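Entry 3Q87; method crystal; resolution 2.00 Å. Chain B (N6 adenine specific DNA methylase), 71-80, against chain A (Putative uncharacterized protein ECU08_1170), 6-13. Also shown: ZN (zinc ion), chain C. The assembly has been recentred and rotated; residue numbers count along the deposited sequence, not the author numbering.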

# COMPACT_ATOMS: atom_id res chain seq x y z
N LEU B 71 -7.24 1.21 -4.54
CA LEU B 71 -6.17 0.36 -5.05
C LEU B 71 -5.73 0.62 -6.50
O LEU B 71 -4.84 -0.06 -7.00
CB LEU B 71 -6.58 -1.12 -4.92
CG LEU B 71 -7.11 -1.58 -3.55
CD1 LEU B 71 -7.85 -2.91 -3.67
CD2 LEU B 71 -6.00 -1.68 -2.56
N CYS B 72 -6.33 1.62 -7.15
CA CYS B 72 -6.11 1.89 -8.57
C CYS B 72 -4.64 2.02 -8.95
O CYS B 72 -4.24 1.61 -10.05
CB CYS B 72 -6.85 3.16 -9.01
SG CYS B 72 -8.54 3.33 -8.39
N SER B 73 -3.85 2.60 -8.06
CA SER B 73 -2.44 2.83 -8.34
C SER B 73 -1.55 1.76 -7.70
O SER B 73 -0.32 1.88 -7.67
CB SER B 73 -2.03 4.21 -7.84
OG SER B 73 -2.25 4.30 -6.44
N ILE B 74 -2.18 0.71 -7.19
CA ILE B 74 -1.46 -0.38 -6.56
C ILE B 74 -1.48 -1.62 -7.43
O ILE B 74 -2.53 -2.05 -7.90
CB ILE B 74 -2.07 -0.74 -5.16
CG1 ILE B 74 -2.10 0.49 -4.24
CG2 ILE B 74 -1.28 -1.88 -4.50
CD1 ILE B 74 -0.72 1.19 -4.09
N ASN B 75 -0.31 -2.20 -7.64
CA ASN B 75 -0.22 -3.52 -8.28
C ASN B 75 -0.51 -4.60 -7.25
O ASN B 75 0.35 -4.93 -6.43
CB ASN B 75 1.18 -3.70 -8.86
CG ASN B 75 1.35 -5.02 -9.58
OD1 ASN B 75 0.38 -5.74 -9.84
ND2 ASN B 75 2.59 -5.34 -9.92
N GLN B 76 -1.72 -5.15 -7.27
CA GLN B 76 -2.15 -6.12 -6.25
C GLN B 76 -1.46 -7.48 -6.33
O GLN B 76 -1.45 -8.24 -5.35
CB GLN B 76 -3.66 -6.28 -6.29
CG GLN B 76 -4.38 -5.02 -5.89
CD GLN B 76 -5.86 -5.23 -5.72
OE1 GLN B 76 -6.30 -5.94 -4.83
NE2 GLN B 76 -6.64 -4.60 -6.58
N GLU B 77 -0.90 -7.79 -7.49
CA GLU B 77 -0.10 -9.01 -7.62
C GLU B 77 1.11 -8.97 -6.70
O GLU B 77 1.66 -10.00 -6.34
CB GLU B 77 0.36 -9.19 -9.07
CG GLU B 77 -0.77 -9.48 -10.06
CD GLU B 77 -0.25 -9.82 -11.46
OE1 GLU B 77 -0.45 -9.02 -12.39
OE2 GLU B 77 0.38 -10.90 -11.62
N SER B 78 1.52 -7.78 -6.31
CA SER B 78 2.72 -7.65 -5.50
C SER B 78 2.41 -7.62 -4.01
O SER B 78 3.32 -7.63 -3.19
CB SER B 78 3.51 -6.42 -5.92
OG SER B 78 3.99 -6.60 -7.24
N VAL B 79 1.14 -7.62 -3.66
CA VAL B 79 0.73 -7.52 -2.26
C VAL B 79 0.15 -8.83 -1.75
O VAL B 79 -0.69 -9.45 -2.42
CB VAL B 79 -0.32 -6.39 -2.08
CG1 VAL B 79 -0.86 -6.35 -0.63
CG2 VAL B 79 0.29 -5.06 -2.48
N ASP B 80 0.60 -9.26 -0.58
CA ASP B 80 0.03 -10.46 0.06
C ASP B 80 -1.29 -10.21 0.80
O ASP B 80 -2.22 -10.99 0.69
CB ASP B 80 1.02 -11.04 1.07
CG ASP B 80 2.31 -11.50 0.44
OD1 ASP B 80 2.27 -12.33 -0.50
OD2 ASP B 80 3.37 -11.04 0.91
ZN ZN C . -0.11 4.65 -18.04
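Chain A 6-13: LGLLKCKR

Chain A lies on chain B as a loop, extended from Leu A9 to Cys A11, that runs antiparallel to it, joined by a single beta bridge and flanked by two side-chain hydrogen bonds to backbone carbonyls. The direction follows from the register: Ser B73 faces Lys A12 (CA to CA 4.6 Å), Ile B74 faces Leu A9 (CA to CA 4.7 Å) and Asn B75 faces Leu A8 (CA to CA 5.1 Å), so one chain rises in number as the other falls.

The bridge is centred on Ile B74 and Leu A9, whose phi/psi values of -108/130 and -96/153 are those of extended chain. Two backbone hydrogen bonds make it: Asn B75 N gives to Leu A8 O at 2.7 Å, and Lys A10 N gives to Ser B73 O at 3.0 Å. A type I turn from Leu B71 to Ile B74 delivers chain B into the bridge, closed by the hydrogen bond from Ile B74 N to Leu B71 O at 2.8 Å.

Chain A enters from a 3-10 segment ending at Gly A7, whose O accepts a hydrogen bond from Ser B78 OG at 2.6 Å; the CA-to-CB bond of Ser B78 points toward chain A, and a short hydroxyl suits so close an approach. Leu A8 starts away from chain B, but its end returns, placing CD2 3.4 Å from Val B79 CG2, a tight apolar contact. Leu A9 CD2 meets Ile B74 CD1 more loosely, at 4.2 Å.

Lys A10 is long enough to reach along chain B: its NZ gives a hydrogen bond to Cys B72 O at 3.0 Å, while its methylenes pack on backbone, CE lying 3.3 Å from Ile B74 O. The CA-to-CB bond of Cys A11 points away from chain B, and the thiol sulfur, a good ligand for zinc, binds the ion with SG to ZN 2.4 Å. Beyond it, Lys A12 CA comes within 3.4 Å of Cys B72 O in a CA-H...O contact, and its side chain then leads away.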

# COMPACT_ATOMS: atom_id res chain seq x y z
N LEU A 6 8.70 0.51 -6.36
CA LEU A 6 8.55 0.32 -7.80
C LEU A 6 8.06 -1.09 -8.15
O LEU A 6 7.64 -1.32 -9.29
CB LEU A 6 9.85 0.62 -8.54
CG LEU A 6 10.01 2.08 -8.98
CD1 LEU A 6 11.35 2.23 -9.63
CD2 LEU A 6 8.91 2.46 -9.95
N GLY A 7 8.14 -2.02 -7.21
CA GLY A 7 7.53 -3.33 -7.43
C GLY A 7 6.04 -3.37 -7.13
O GLY A 7 5.35 -4.34 -7.46
N LEU A 8 5.52 -2.32 -6.50
CA LEU A 8 4.17 -2.34 -5.94
C LEU A 8 3.23 -1.34 -6.58
O LEU A 8 2.00 -1.45 -6.47
CB LEU A 8 4.24 -2.06 -4.43
CG LEU A 8 4.66 -3.27 -3.59
CD1 LEU A 8 5.52 -2.89 -2.42
CD2 LEU A 8 3.42 -4.03 -3.13
N LEU A 9 3.78 -0.33 -7.24
CA LEU A 9 2.96 0.73 -7.80
C LEU A 9 2.68 0.44 -9.26
O LEU A 9 3.47 -0.21 -9.92
CB LEU A 9 3.64 2.08 -7.64
CG LEU A 9 3.68 2.76 -6.27
CD1 LEU A 9 4.75 3.83 -6.22
CD2 LEU A 9 2.33 3.36 -5.94
N LYS A 10 1.57 0.94 -9.77
CA LYS A 10 1.28 0.83 -11.19
C LYS A 10 0.53 2.06 -11.68
O LYS A 10 -0.05 2.80 -10.88
CB LYS A 10 0.46 -0.42 -11.48
CG LYS A 10 -0.99 -0.36 -11.00
CD LYS A 10 -1.76 -1.61 -11.41
CE LYS A 10 -3.25 -1.52 -11.09
NZ LYS A 10 -3.96 -0.64 -12.06
N CYS A 11 0.55 2.28 -12.99
CA CYS A 11 -0.21 3.36 -13.58
C CYS A 11 -1.68 3.08 -13.37
O CYS A 11 -2.16 1.96 -13.59
CB CYS A 11 0.08 3.49 -15.07
SG CYS A 11 -1.02 4.68 -15.87
N LYS A 12 -2.42 4.09 -12.94
CA LYS A 12 -3.80 3.86 -12.56
C LYS A 12 -4.73 3.98 -13.77
O LYS A 12 -5.94 3.74 -13.66
CB LYS A 12 -4.22 4.83 -11.46
CG LYS A 12 -4.40 6.26 -11.95
CD LYS A 12 -4.94 7.15 -10.85
CE LYS A 12 -4.95 8.60 -11.29
NZ LYS A 12 -5.43 9.47 -10.18
N ARG A 13 -4.17 4.34 -14.92
CA ARG A 13 -4.96 4.54 -16.13
C ARG A 13 -4.80 3.37 -17.11
O ARG A 13 -5.78 2.85 -17.64
CB ARG A 13 -4.54 5.85 -16.81
CG ARG A 13 -4.96 5.90 -18.27
CD ARG A 13 -4.14 6.94 -19.01
NE ARG A 13 -4.67 8.26 -18.76
CZ ARG A 13 -3.96 9.38 -18.75
NH1 ARG A 13 -2.66 9.36 -18.98
NH2 ARG A 13 -4.58 10.53 -18.51